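Local coordinates for kynurenine formamidase (Bacillus anthracis, PDB 4CO9), which hydrolyses N-formyl-L-kynurenine to L-kynurenine and formate with two zinc ions per subunit, the second step of tryptophan degradation by the kynurenine pathway, at residues T55-P60 against Q76-P81; P150-L155 against A161-L166. One frame throughout, in Å; residues are numbered along the deposited sequence.

Contact 1. Residues T55-P60 against Q76-P81. With ZN (zinc ion), chain P; ZN (zinc ion), chain O.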
loop_
_atom_site.group_PDB
_atom_site.type_symbol
_atom_site.label_atom_id
_atom_site.label_comp_id
_atom_site.label_asym_id
_atom_site.label_seq_id
_atom_site.Cartn_x
_atom_site.Cartn_y
_atom_site.Cartn_z
ATOM N N THR C 55 7.245 5.304 -5.608
ATOM C CA THR C 55 6.076 4.979 -6.395
ATOM C C THR C 55 4.847 5.402 -5.602
ATOM O O THR C 55 4.665 4.978 -4.460
ATOM C CB THR C 55 6.058 3.475 -6.697
ATOM O OG1 THR C 55 7.314 3.114 -7.285
ATOM C CG2 THR C 55 4.944 3.128 -7.657
ATOM N N HIS C 56 3.998 6.238 -6.195
ATOM C CA HIS C 56 2.882 6.783 -5.457
ATOM C C HIS C 56 1.794 7.298 -6.383
ATOM O O HIS C 56 2.017 7.465 -7.585
ATOM C CB HIS C 56 3.371 7.932 -4.566
ATOM C CG HIS C 56 3.749 9.152 -5.331
ATOM N ND1 HIS C 56 4.985 9.297 -5.925
ATOM C CD2 HIS C 56 3.055 10.278 -5.613
ATOM C CE1 HIS C 56 5.045 10.476 -6.514
ATOM N NE2 HIS C 56 3.885 11.084 -6.346
ATOM N N ILE C 57 0.632 7.566 -5.808
ATOM C CA ILE C 57 -0.484 8.128 -6.546
ATOM C C ILE C 57 -0.803 9.522 -6.016
ATOM O O ILE C 57 -0.611 9.800 -4.828
ATOM C CB ILE C 57 -1.736 7.204 -6.512
ATOM C CG1 ILE C 57 -2.316 7.047 -5.096
ATOM C CG2 ILE C 57 -1.385 5.850 -7.099
ATOM C CD1 ILE C 57 -3.445 8.026 -4.776
ATOM N N ASP C 58 -1.289 10.378 -6.911
ATOM C CA ASP C 58 -1.736 11.729 -6.569
ATOM C C ASP C 58 -3.251 11.760 -6.389
ATOM O O ASP C 58 -3.984 11.170 -7.181
ATOM C CB ASP C 58 -1.438 12.710 -7.686
ATOM C CG ASP C 58 0.024 12.945 -7.907
ATOM O OD1 ASP C 58 0.868 12.568 -7.071
ATOM O OD2 ASP C 58 0.333 13.524 -8.973
ATOM N N ALA C 59 -3.717 12.451 -5.353
ATOM C CA ALA C 59 -5.141 12.775 -5.222
ATOM C C ALA C 59 -5.342 14.184 -5.788
ATOM O O ALA C 59 -4.392 14.963 -5.829
ATOM C CB ALA C 59 -5.565 12.731 -3.771
ATOM N N PRO C 60 -6.566 14.512 -6.231
ATOM C CA PRO C 60 -6.811 15.835 -6.800
ATOM C C PRO C 60 -6.508 16.972 -5.813
ATOM O O PRO C 60 -6.072 18.049 -6.224
ATOM C CB PRO C 60 -8.293 15.785 -7.172
ATOM C CG PRO C 60 -8.546 14.342 -7.441
ATOM C CD PRO C 60 -7.696 13.592 -6.464
ATOM N N GLN C 76 -11.476 0.733 -7.117
ATOM C CA GLN C 76 -11.562 -0.101 -8.342
ATOM C C GLN C 76 -10.616 0.397 -9.410
ATOM O O GLN C 76 -10.185 -0.378 -10.238
ATOM C CB GLN C 76 -13.046 -0.140 -8.832
ATOM C CG GLN C 76 -14.195 -0.337 -7.783
ATOM C CD GLN C 76 -14.008 -1.526 -6.857
ATOM O OE1 GLN C 76 -13.566 -2.603 -7.276
ATOM N NE2 GLN C 76 -14.339 -1.329 -5.591
ATOM N N VAL C 77 -10.337 1.698 -9.403
ATOM C CA VAL C 77 -9.460 2.299 -10.382
ATOM C C VAL C 77 -8.046 1.728 -10.324
ATOM O O VAL C 77 -7.374 1.575 -11.358
ATOM C CB VAL C 77 -9.397 3.827 -10.176
ATOM C CG1 VAL C 77 -8.310 4.451 -11.042
ATOM C CG2 VAL C 77 -10.734 4.464 -10.516
ATOM N N TYR C 78 -7.617 1.370 -9.119
ATOM C CA TYR C 78 -6.221 1.016 -8.880
ATOM C C TYR C 78 -5.924 -0.490 -8.911
ATOM O O TYR C 78 -4.807 -0.891 -8.594
ATOM C CB TYR C 78 -5.777 1.614 -7.545
ATOM C CG TYR C 78 -5.878 3.108 -7.521
ATOM C CD1 TYR C 78 -4.852 3.895 -8.029
ATOM C CD2 TYR C 78 -7.014 3.744 -7.040
ATOM C CE1 TYR C 78 -4.941 5.283 -8.031
ATOM C CE2 TYR C 78 -7.119 5.128 -7.041
ATOM C CZ TYR C 78 -6.071 5.896 -7.536
ATOM O OH TYR C 78 -6.159 7.277 -7.544
ATOM N N VAL C 79 -6.917 -1.314 -9.271
ATOM C CA VAL C 79 -6.713 -2.744 -9.433
ATOM C C VAL C 79 -7.389 -3.201 -10.717
ATOM O O VAL C 79 -8.591 -3.005 -10.883
ATOM C CB VAL C 79 -7.319 -3.549 -8.264
ATOM C CG1 VAL C 79 -6.987 -5.031 -8.411
ATOM C CG2 VAL C 79 -6.801 -3.032 -6.924
ATOM N N GLY C 80 -6.641 -3.868 -11.587
ATOM C CA GLY C 80 -7.246 -4.479 -12.766
ATOM C C GLY C 80 -6.358 -4.453 -13.990
ATOM O O GLY C 80 -5.183 -4.079 -13.903
ATOM N N PRO C 81 -6.915 -4.874 -15.143
ATOM C CA PRO C 81 -6.160 -4.974 -16.383
ATOM C C PRO C 81 -5.465 -3.673 -16.725
ATOM O O PRO C 81 -6.042 -2.597 -16.550
ATOM C CB PRO C 81 -7.242 -5.307 -17.425
ATOM C CG PRO C 81 -8.264 -6.051 -16.648
ATOM C CD PRO C 81 -8.298 -5.365 -15.308
HETATM ZN ZN ZN P . 2.882 13.048 -6.932
HETATM ZN ZN ZN O . 2.033 14.334 -9.627
HETATM O O HOH W 1 -4.263 8.918 -8.588
HETATM O O HOH W 2 2.915 14.866 -7.882
HETATM O O HOH W 3 4.103 15.665 -10.225
#
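Tyr78 reaches across to Ile57 and, through one water, to the backbone of Asp58, and its side chain can be followed outward atom by atom. CB leaves the backbone just after the 3-10 segment that ends at Val77 and points toward strand 56-58; CG stands beside the backbone N (chi1 -60°), which carries the ring across the gap to Ile57. On the ring, Tyr78 CD1 lies 4.1 Å from Ile57 CG2, and Tyr78 CE1 comes closer to the same methyl, at 3.7 Å, with Ile57 CB just behind it. The two side chains meet at a slant, while Val77 CG1 of the tyrosine's own segment sits over the centre of one ring face. Strand 56-58 belongs to the large mixed sheet of this Cyclase-superfamily fold, paired with strands 172-175 and 201-203: Ile57 turns toward Tyr78, whereas His56 and Asp58 supply ligands to the binuclear zinc site. At the tip, Tyr78 OH passes Ile57 CD1 at 3.9 Å and donates to water 1, which lies in the ring plane 2.7 Å from OH. The hydroxyl has a further polar partner in His172, outside the two segments. Water 1 in turn donates to Asp58 O, also over 2.7 Å.

Contact 2. Residues P150-L155 against A161-L166. With ZN (zinc ion), chain O.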
loop_
_atom_site.group_PDB
_atom_site.type_symbol
_atom_site.label_atom_id
_atom_site.label_comp_id
_atom_site.label_asym_id
_atom_site.label_seq_id
_atom_site.Cartn_x
_atom_site.Cartn_y
_atom_site.Cartn_z
ATOM N N PRO C 150 8.749 11.185 -11.983
ATOM C CA PRO C 150 8.042 11.719 -10.795
ATOM C C PRO C 150 6.809 12.551 -11.069
ATOM O O PRO C 150 6.057 12.830 -10.139
ATOM C CB PRO C 150 9.093 12.602 -10.124
ATOM C CG PRO C 150 10.395 12.099 -10.621
ATOM C CD PRO C 150 10.149 11.641 -12.024
ATOM N N SER C 151 6.614 12.974 -12.310
ATOM C CA SER C 151 5.507 13.847 -12.624
ATOM C C SER C 151 4.954 13.621 -14.029
ATOM O O SER C 151 5.656 13.126 -14.913
ATOM C CB SER C 151 5.930 15.300 -12.475
ATOM O OG SER C 151 4.791 16.152 -12.509
ATOM N N VAL C 152 3.687 13.978 -14.201
ATOM C CA VAL C 152 3.063 14.043 -15.534
ATOM C C VAL C 152 3.203 15.438 -16.162
ATOM O O VAL C 152 2.900 15.609 -17.340
ATOM C CB VAL C 152 1.576 13.635 -15.508
ATOM C CG1 VAL C 152 1.434 12.185 -15.066
ATOM C CG2 VAL C 152 0.753 14.566 -14.625
ATOM N N ASP C 153 3.648 16.423 -15.380
ATOM C CA ASP C 153 3.911 17.778 -15.874
ATOM C C ASP C 153 5.396 18.094 -15.768
ATOM O O ASP C 153 6.137 17.413 -15.027
ATOM C CB ASP C 153 3.134 18.803 -15.058
ATOM C CG ASP C 153 1.699 18.927 -15.499
ATOM O OD1 ASP C 153 1.467 19.306 -16.664
ATOM O OD2 ASP C 153 0.802 18.650 -14.683
ATOM N N PRO C 154 5.854 19.132 -16.494
ATOM C CA PRO C 154 7.266 19.486 -16.375
ATOM C C PRO C 154 7.614 19.823 -14.928
ATOM O O PRO C 154 6.777 20.357 -14.194
ATOM C CB PRO C 154 7.407 20.720 -17.280
ATOM C CG PRO C 154 6.277 20.610 -18.250
ATOM C CD PRO C 154 5.157 19.991 -17.462
ATOM N N LEU C 155 8.847 19.529 -14.543
ATOM C CA LEU C 155 9.267 19.674 -13.148
ATOM C C LEU C 155 9.172 21.112 -12.625
ATOM O O LEU C 155 8.940 21.322 -11.438
ATOM C CB LEU C 155 10.695 19.158 -12.975
ATOM C CG LEU C 155 10.926 17.693 -13.346
ATOM C CD1 LEU C 155 12.402 17.356 -13.188
ATOM C CD2 LEU C 155 10.058 16.757 -12.516
ATOM N N ALA C 161 -0.917 21.570 -16.035
ATOM C CA ALA C 161 -2.022 21.386 -16.953
ATOM C C ALA C 161 -2.391 19.916 -17.085
ATOM O O ALA C 161 -3.564 19.587 -17.109
ATOM C CB ALA C 161 -1.679 21.976 -18.309
ATOM N N ALA C 162 -1.392 19.041 -17.147
ATOM C CA ALA C 162 -1.670 17.611 -17.263
ATOM C C ALA C 162 -2.369 17.058 -16.042
ATOM O O ALA C 162 -3.370 16.358 -16.185
ATOM C CB ALA C 162 -0.401 16.829 -17.544
ATOM N N HIS C 163 -1.888 17.390 -14.843
ATOM C CA HIS C 163 -2.586 16.941 -13.624
ATOM C C HIS C 163 -4.065 17.350 -13.668
ATOM O O HIS C 163 -4.960 16.533 -13.454
ATOM C CB HIS C 163 -1.982 17.544 -12.364
ATOM C CG HIS C 163 -0.703 16.911 -11.924
ATOM N ND1 HIS C 163 0.522 17.303 -12.408
ATOM C CD2 HIS C 163 -0.454 15.934 -11.017
ATOM C CE1 HIS C 163 1.474 16.605 -11.812
ATOM N NE2 HIS C 163 0.907 15.765 -10.968
ATOM N N HIS C 164 -4.303 18.625 -13.934
ATOM C CA HIS C 164 -5.655 19.166 -13.942
ATOM C C HIS C 164 -6.532 18.514 -15.008
ATOM O O HIS C 164 -7.659 18.120 -14.725
ATOM C CB HIS C 164 -5.633 20.692 -14.139
ATOM C CG HIS C 164 -5.344 21.453 -12.889
ATOM N ND1 HIS C 164 -4.075 21.860 -12.544
ATOM C CD2 HIS C 164 -6.159 21.874 -11.897
ATOM C CE1 HIS C 164 -4.127 22.507 -11.394
ATOM N NE2 HIS C 164 -5.378 22.537 -10.983
ATOM N N GLN C 165 -6.020 18.416 -16.232
ATOM C CA GLN C 165 -6.821 17.886 -17.324
ATOM C C GLN C 165 -7.111 16.405 -17.135
ATOM O O GLN C 165 -8.224 15.949 -17.415
ATOM C CB GLN C 165 -6.163 18.161 -18.675
ATOM C CG GLN C 165 -6.277 19.615 -19.112
ATOM C CD GLN C 165 -7.722 20.090 -19.138
ATOM O OE1 GLN C 165 -8.566 19.499 -19.808
ATOM N NE2 GLN C 165 -8.016 21.143 -18.386
ATOM N N LEU C 166 -6.122 15.660 -16.646
ATOM C CA LEU C 166 -6.318 14.237 -16.404
ATOM C C LEU C 166 -7.455 14.017 -15.427
ATOM O O LEU C 166 -8.423 13.313 -15.741
ATOM C CB LEU C 166 -5.029 13.573 -15.903
ATOM C CG LEU C 166 -3.946 13.399 -16.961
ATOM C CD1 LEU C 166 -2.613 13.017 -16.324
ATOM C CD2 LEU C 166 -4.353 12.372 -18.001
HETATM ZN ZN ZN O . 2.033 14.334 -9.627
HETATM O O HOH W 2 2.915 14.866 -7.882
HETATM O O HOH W 3 4.103 15.665 -10.225
#
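Ser151 stands at the rim of the His163 imidazole, its OG in the ring plane and 3.4 Å from His163 CE1. A chi1 of -168° swings OG away from the serine's own N, where it accepts a hydrogen bond from Asp153 N, an ST turn that ties the loop together. Val152 comes next and lays CG2 over one face of the same ring, a CH-pi contact 3.6 Å from CG2 to the centroid of the His163 ring. That methyl also touches Ala162 CB and Leu166 CD1, so it fills the angle between the imidazole and the body of helix 161-168. Asp153 then turns its carboxylate to the first turn of the helix. Asp153 OD1 receives Ala162 N on its syn lone pair at 2.9 Å. Asp153 OD2 takes two donors: His163 N, on the syn side but 24° out of the carboxylate plane, and His163 ND1, on the anti lone pair at 2.7 Å. The carboxylate and imidazole planes are 29° apart, nearly coplanar. With ND1 donating to Asp153, His163 NE2 is left to bind zinc, at 2.3 Å. The arrangement is the carboxylate-histidine-zinc triad familiar from zinc enzymes: Asp153, in the second shell, fixes the rotation of the ring, and its negative charge would be expected to make the imidazole a stronger electron donor to the metal.

Contact 1 and contact 2 have centres about 15 Å apart and follow one another along the chain, yet they meet at the binuclear zinc site. Asp58 of contact 1 bridges the two ions, with OD1 2.1 Å from the zinc ion of chain P and OD2 2.0 Å from that of chain O. The chain O ion is also bound by His163 of contact 2, whose NE2 lies 3.1 Å from Asp58 OD2. Water 2 joins both metals, 2.0 Å from each zinc ion. His52 and Glu175 complete the protein ligands, Glu175 serving both ions. Strand 56-58, whose other side packs on Tyr78, thus brings ligands from the sheet, and helix 161-168 brings His163.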